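Local coordinates for protein HTH-type transcriptional regulator cbl (Escherichia coli K12, PDB 2FYI) that regulates transcription as a LysR-family DNA-binding protein, may act as an accessory regulator of the cys regulon, and is represented by its cofactor-binding domain, at residues A[110-123]-A[151-165]. Numbering follows the deposited sequence.
Sequences IAKWPLITYRQGIT and IKTYVALGLGIGLVA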
loop_
_atom_site.group_PDB
_atom_site.type_symbol
_atom_site.label_atom_id
_atom_site.label_comp_id
_atom_site.label_asym_id
_atom_site.label_seq_id
_atom_site.Cartn_x
_atom_site.Cartn_y
_atom_site.Cartn_z
ATOM N N ILE A 110 17.780 19.626 1.368
ATOM C CA ILE A 110 16.617 18.841 1.094
ATOM C C ILE A 110 15.472 19.454 1.881
ATOM O O ILE A 110 14.323 19.429 1.436
ATOM C CB ILE A 110 16.857 17.398 1.496
ATOM C CG1 ILE A 110 18.001 16.822 0.645
ATOM C CG2 ILE A 110 15.568 16.576 1.411
ATOM C CD1 ILE A 110 18.346 15.331 0.945
ATOM N N ALA A 111 15.771 20.042 3.036
ATOM C CA ALA A 111 14.684 20.450 3.925
ATOM C C ALA A 111 13.798 21.571 3.357
ATOM O O ALA A 111 12.681 21.791 3.825
ATOM C CB ALA A 111 15.213 20.805 5.282
ATOM N N LYS A 112 14.315 22.262 2.344
ATOM C CA LYS A 112 13.631 23.356 1.667
ATOM C C LYS A 112 12.472 22.903 0.834
ATOM O O LYS A 112 11.609 23.722 0.540
ATOM C CB LYS A 112 14.575 24.088 0.749
ATOM C CG LYS A 112 15.733 24.620 1.496
ATOM C CD LYS A 112 16.359 25.797 0.770
ATOM C CE LYS A 112 17.747 26.148 1.339
ATOM N NZ LYS A 112 17.726 26.276 2.846
ATOM N N TRP A 113 12.416 21.632 0.440
ATOM C CA TRP A 113 11.401 21.228 -0.548
ATOM C C TRP A 113 10.267 20.441 0.068
ATOM O O TRP A 113 10.427 19.855 1.151
ATOM C CB TRP A 113 12.039 20.391 -1.624
ATOM C CG TRP A 113 13.207 21.053 -2.181
ATOM C CD1 TRP A 113 14.486 21.145 -1.627
ATOM C CD2 TRP A 113 13.247 21.750 -3.394
ATOM N NE1 TRP A 113 15.301 21.878 -2.459
ATOM C CE2 TRP A 113 14.562 22.265 -3.545
ATOM C CE3 TRP A 113 12.299 22.000 -4.374
ATOM C CZ2 TRP A 113 14.938 22.990 -4.631
ATOM C CZ3 TRP A 113 12.656 22.737 -5.431
ATOM C CH2 TRP A 113 13.977 23.221 -5.573
ATOM N N PRO A 114 9.100 20.429 -0.599
ATOM C CA PRO A 114 7.986 19.565 -0.164
ATOM C C PRO A 114 8.378 18.075 -0.141
ATOM O O PRO A 114 8.808 17.574 -1.148
ATOM C CB PRO A 114 6.910 19.837 -1.245
ATOM C CG PRO A 114 7.239 21.186 -1.759
ATOM C CD PRO A 114 8.736 21.252 -1.766
ATOM N N LEU A 115 8.255 17.374 0.978
ATOM C CA LEU A 115 8.609 15.949 0.975
ATOM C C LEU A 115 7.430 15.033 0.824
ATOM O O LEU A 115 6.329 15.300 1.351
ATOM C CB LEU A 115 9.269 15.529 2.247
ATOM C CG LEU A 115 10.642 16.133 2.347
ATOM C CD1 LEU A 115 11.398 15.467 3.517
ATOM C CD2 LEU A 115 11.368 15.967 1.004
ATOM N N ILE A 116 7.673 13.929 0.125
ATOM C CA ILE A 116 6.699 12.885 0.002
ATOM C C ILE A 116 7.383 11.666 0.540
ATOM O O ILE A 116 8.331 11.164 -0.043
ATOM C CB ILE A 116 6.314 12.649 -1.439
ATOM C CG1 ILE A 116 5.906 13.951 -2.090
ATOM C CG2 ILE A 116 5.177 11.638 -1.544
ATOM C CD1 ILE A 116 5.798 13.783 -3.548
ATOM N N THR A 117 6.920 11.194 1.680
ATOM C CA THR A 117 7.612 10.100 2.329
ATOM C C THR A 117 6.693 9.267 3.199
ATOM O O THR A 117 5.491 9.536 3.264
ATOM C CB THR A 117 8.817 10.585 3.113
ATOM O OG1 THR A 117 9.703 9.486 3.281
ATOM C CG2 THR A 117 8.417 11.102 4.453
ATOM N N TYR A 118 7.259 8.247 3.838
ATOM C CA TYR A 118 6.468 7.319 4.640
ATOM C C TYR A 118 5.889 7.989 5.865
ATOM O O TYR A 118 6.467 8.904 6.409
ATOM C CB TYR A 118 7.314 6.117 5.068
ATOM C CG TYR A 118 7.972 5.451 3.898
ATOM C CD1 TYR A 118 9.349 5.560 3.710
ATOM C CD2 TYR A 118 7.218 4.761 2.956
ATOM C CE1 TYR A 118 9.968 4.979 2.625
ATOM C CE2 TYR A 118 7.822 4.177 1.875
ATOM C CZ TYR A 118 9.206 4.298 1.711
ATOM O OH TYR A 118 9.842 3.717 0.637
ATOM N N ARG A 119 4.741 7.521 6.307
ATOM C CA ARG A 119 4.158 8.034 7.511
ATOM C C ARG A 119 4.974 7.562 8.733
ATOM O O ARG A 119 5.732 6.624 8.636
ATOM C CB ARG A 119 2.742 7.517 7.593
ATOM C CG ARG A 119 2.617 6.470 8.631
ATOM C CD ARG A 119 1.461 5.560 8.412
ATOM N NE ARG A 119 0.175 6.238 8.340
ATOM C CZ ARG A 119 -0.961 5.598 8.553
ATOM N NH1 ARG A 119 -0.910 4.315 8.879
ATOM N NH2 ARG A 119 -2.124 6.219 8.450
ATOM N N GLN A 120 4.815 8.201 9.887
ATOM C CA GLN A 120 5.597 7.834 11.066
ATOM C C GLN A 120 5.280 6.433 11.442
ATOM O O GLN A 120 4.136 6.028 11.361
ATOM C CB GLN A 120 5.259 8.714 12.252
ATOM C CG GLN A 120 5.107 10.154 11.879
ATOM C CD GLN A 120 5.533 11.079 12.996
ATOM O OE1 GLN A 120 4.818 11.256 13.990
ATOM N NE2 GLN A 120 6.700 11.677 12.842
ATOM N N GLY A 121 6.302 5.698 11.868
ATOM C CA GLY A 121 6.132 4.326 12.297
ATOM C C GLY A 121 6.466 3.314 11.224
ATOM O O GLY A 121 6.553 2.114 11.506
ATOM N N ILE A 122 6.656 3.771 9.991
ATOM C CA ILE A 122 6.833 2.830 8.888
ATOM C C ILE A 122 7.902 3.195 7.848
ATOM O O ILE A 122 8.111 4.365 7.502
ATOM C CB ILE A 122 5.497 2.511 8.162
ATOM C CG1 ILE A 122 4.987 3.728 7.389
ATOM C CG2 ILE A 122 4.461 2.013 9.141
ATOM C CD1 ILE A 122 4.587 3.398 6.017
ATOM N N THR A 123 8.546 2.144 7.351
ATOM C CA THR A 123 9.699 2.216 6.453
ATOM C C THR A 123 10.760 3.275 6.799
ATOM O O THR A 123 11.155 4.119 5.985
ATOM C CB THR A 123 9.217 2.232 4.997
ATOM O OG1 THR A 123 8.272 1.174 4.856
ATOM C CG2 THR A 123 10.339 1.938 4.026
ATOM N N ILE A 151 4.315 7.173 -3.286
ATOM C CA ILE A 151 5.378 8.141 -3.421
ATOM C C ILE A 151 5.793 8.329 -4.865
ATOM O O ILE A 151 5.933 9.469 -5.320
ATOM C CB ILE A 151 6.595 7.798 -2.578
ATOM C CG1 ILE A 151 6.187 7.661 -1.110
ATOM C CG2 ILE A 151 7.622 8.896 -2.657
ATOM C CD1 ILE A 151 7.277 7.142 -0.186
ATOM N N LYS A 152 5.988 7.252 -5.618
ATOM C CA LYS A 152 6.389 7.443 -7.035
ATOM C C LYS A 152 5.382 8.289 -7.822
ATOM O O LYS A 152 5.764 9.195 -8.563
ATOM C CB LYS A 152 6.629 6.129 -7.771
ATOM C CG LYS A 152 7.901 5.449 -7.362
ATOM C CD LYS A 152 7.751 3.937 -7.519
ATOM C CE LYS A 152 8.992 3.148 -7.073
ATOM N NZ LYS A 152 8.675 1.658 -7.157
ATOM N N THR A 153 4.095 8.010 -7.640
ATOM C CA THR A 153 3.069 8.709 -8.385
ATOM C C THR A 153 3.128 10.209 -8.124
ATOM O O THR A 153 3.012 10.997 -9.066
ATOM C CB THR A 153 1.705 8.130 -8.048
ATOM O OG1 THR A 153 1.710 6.746 -8.419
ATOM C CG2 THR A 153 0.565 8.843 -8.750
ATOM N N TYR A 154 3.327 10.620 -6.868
ATOM C CA TYR A 154 3.196 12.039 -6.562
ATOM C C TYR A 154 4.460 12.820 -6.899
ATOM O O TYR A 154 4.397 14.038 -7.158
ATOM C CB TYR A 154 2.595 12.285 -5.152
ATOM C CG TYR A 154 1.151 12.004 -5.262
ATOM C CD1 TYR A 154 0.647 10.729 -5.007
ATOM C CD2 TYR A 154 0.307 12.945 -5.787
ATOM C CE1 TYR A 154 -0.710 10.442 -5.205
ATOM C CE2 TYR A 154 -1.036 12.667 -6.011
ATOM C CZ TYR A 154 -1.545 11.423 -5.716
ATOM O OH TYR A 154 -2.893 11.168 -5.966
ATOM N N VAL A 155 5.598 12.126 -6.931
ATOM C CA VAL A 155 6.829 12.786 -7.339
ATOM C C VAL A 155 6.720 13.024 -8.834
ATOM O O VAL A 155 7.022 14.106 -9.347
ATOM C CB VAL A 155 8.068 11.926 -7.033
ATOM C CG1 VAL A 155 9.287 12.461 -7.766
ATOM C CG2 VAL A 155 8.304 11.799 -5.506
ATOM N N ALA A 156 6.254 12.005 -9.537
ATOM C CA ALA A 156 6.032 12.116 -10.967
ATOM C C ALA A 156 5.039 13.227 -11.259
ATOM O O ALA A 156 5.213 13.957 -12.200
ATOM C CB ALA A 156 5.535 10.817 -11.518
ATOM N N LEU A 157 4.007 13.373 -10.441
ATOM C CA LEU A 157 2.974 14.360 -10.673
ATOM C C LEU A 157 3.453 15.779 -10.484
ATOM O O LEU A 157 2.858 16.690 -11.028
ATOM C CB LEU A 157 1.841 14.144 -9.700
ATOM C CG LEU A 157 0.543 14.780 -10.158
ATOM C CD1 LEU A 157 0.019 13.982 -11.327
ATOM C CD2 LEU A 157 -0.456 14.734 -9.028
ATOM N N GLY A 158 4.495 15.996 -9.690
ATOM C CA GLY A 158 4.928 17.336 -9.417
ATOM C C GLY A 158 4.709 17.826 -8.003
ATOM O O GLY A 158 5.200 18.890 -7.631
ATOM N N LEU A 159 4.005 17.063 -7.179
ATOM C CA LEU A 159 3.696 17.501 -5.820
ATOM C C LEU A 159 4.892 17.840 -4.921
ATOM O O LEU A 159 4.721 18.658 -4.011
ATOM C CB LEU A 159 2.875 16.444 -5.136
ATOM C CG LEU A 159 2.101 16.900 -3.913
ATOM C CD1 LEU A 159 0.965 17.845 -4.326
ATOM C CD2 LEU A 159 1.560 15.670 -3.197
ATOM N N GLY A 160 6.064 17.226 -5.164
ATOM C CA GLY A 160 7.237 17.324 -4.276
ATOM C C GLY A 160 8.346 16.286 -4.543
ATOM O O GLY A 160 8.307 15.555 -5.527
ATOM N N ILE A 161 9.356 16.200 -3.699
ATOM C CA ILE A 161 10.365 15.160 -3.884
ATOM C C ILE A 161 10.156 14.000 -2.894
ATOM O O ILE A 161 9.426 14.137 -1.903
ATOM C CB ILE A 161 11.772 15.719 -3.687
ATOM C CG1 ILE A 161 11.942 16.179 -2.241
ATOM C CG2 ILE A 161 12.027 16.839 -4.652
ATOM C CD1 ILE A 161 13.073 17.097 -2.008
ATOM N N GLY A 162 10.790 12.862 -3.140
ATOM C CA GLY A 162 10.485 11.690 -2.332
ATOM C C GLY A 162 11.674 11.122 -1.605
ATOM O O GLY A 162 12.796 11.096 -2.134
ATOM N N LEU A 163 11.446 10.675 -0.376
ATOM C CA LEU A 163 12.423 9.831 0.304
ATOM C C LEU A 163 11.894 8.411 0.275
ATOM O O LEU A 163 10.836 8.137 0.840
ATOM C CB LEU A 163 12.653 10.315 1.727
ATOM C CG LEU A 163 13.573 11.545 1.694
ATOM C CD1 LEU A 163 13.601 12.255 2.998
ATOM C CD2 LEU A 163 14.977 11.155 1.321
ATOM N N VAL A 164 12.576 7.524 -0.441
ATOM C CA VAL A 164 12.126 6.137 -0.574
ATOM C C VAL A 164 13.228 5.155 -0.239
ATOM O O VAL A 164 14.393 5.424 -0.476
ATOM C CB VAL A 164 11.653 5.818 -1.994
ATOM C CG1 VAL A 164 10.473 6.623 -2.325
ATOM C CG2 VAL A 164 12.742 6.109 -2.991
ATOM N N ALA A 165 12.841 4.016 0.321
ATOM C CA ALA A 165 13.717 2.857 0.467
ATOM C C ALA A 165 14.509 2.613 -0.825
ATOM O O ALA A 165 13.924 2.578 -1.888
ATOM C CB ALA A 165 12.861 1.651 0.788
#
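L115 and I116 pair in parallel with I161 and G162, and the axes of strands 115-118 and 161-165 pass 4.6 Å apart at 22°, while helix 151-157 runs antiparallel to strand 115-118 across one face of the sheet. Helix 148-157 forms the β-α-β crossover from strand 141-145 to strand 161-165, and strand 115-118 lies between those two parallel strands, an arrangement that belongs to the α/β cofactor-binding domain of LysR regulators, related to periplasmic binding proteins. Three backbone bonds document the register: I161 N to P114 O, I116 N to I161 O and L163 N to I116 O. G160 CA lies beside P114 O where strand 161-165 begins.

On the helix side, I116 has the largest contact area of any residue in the two segments. Its CG1 lies anti to the carbonyl carbon (chi1 -52°), and the extended branch ends with CD1 3.7 Å from V155 CG2 and near Y154 CB. The CG2 branch meets I151 CG2 at 3.8 Å, the two isoleucine side chains running alongside each other and pointing opposite ways. On the other sheet face, L115 CD1 touches L163 CD1, and I161 CD1 reaches W113 CB.

Past the paired residues, side chains take over the polar links. T117 OG1 donates to L163 O at 3.0 Å, tilted 24° from the carbonyl plane. Y118 OH bonds to S148 OG, which belongs to helix 148-157, and also accepts from A165 N, which lies at the ring edge, 3.0 Å from OH. A phenylalanine here would probably leave A165 N and S148 OG without their hydroxyl partner. The Y118 ring is sandwiched: T123 CB sits over the centre of one face, and I151 CD1 makes a CH-pi contact on the opposite face, 4.0 Å from the centroid.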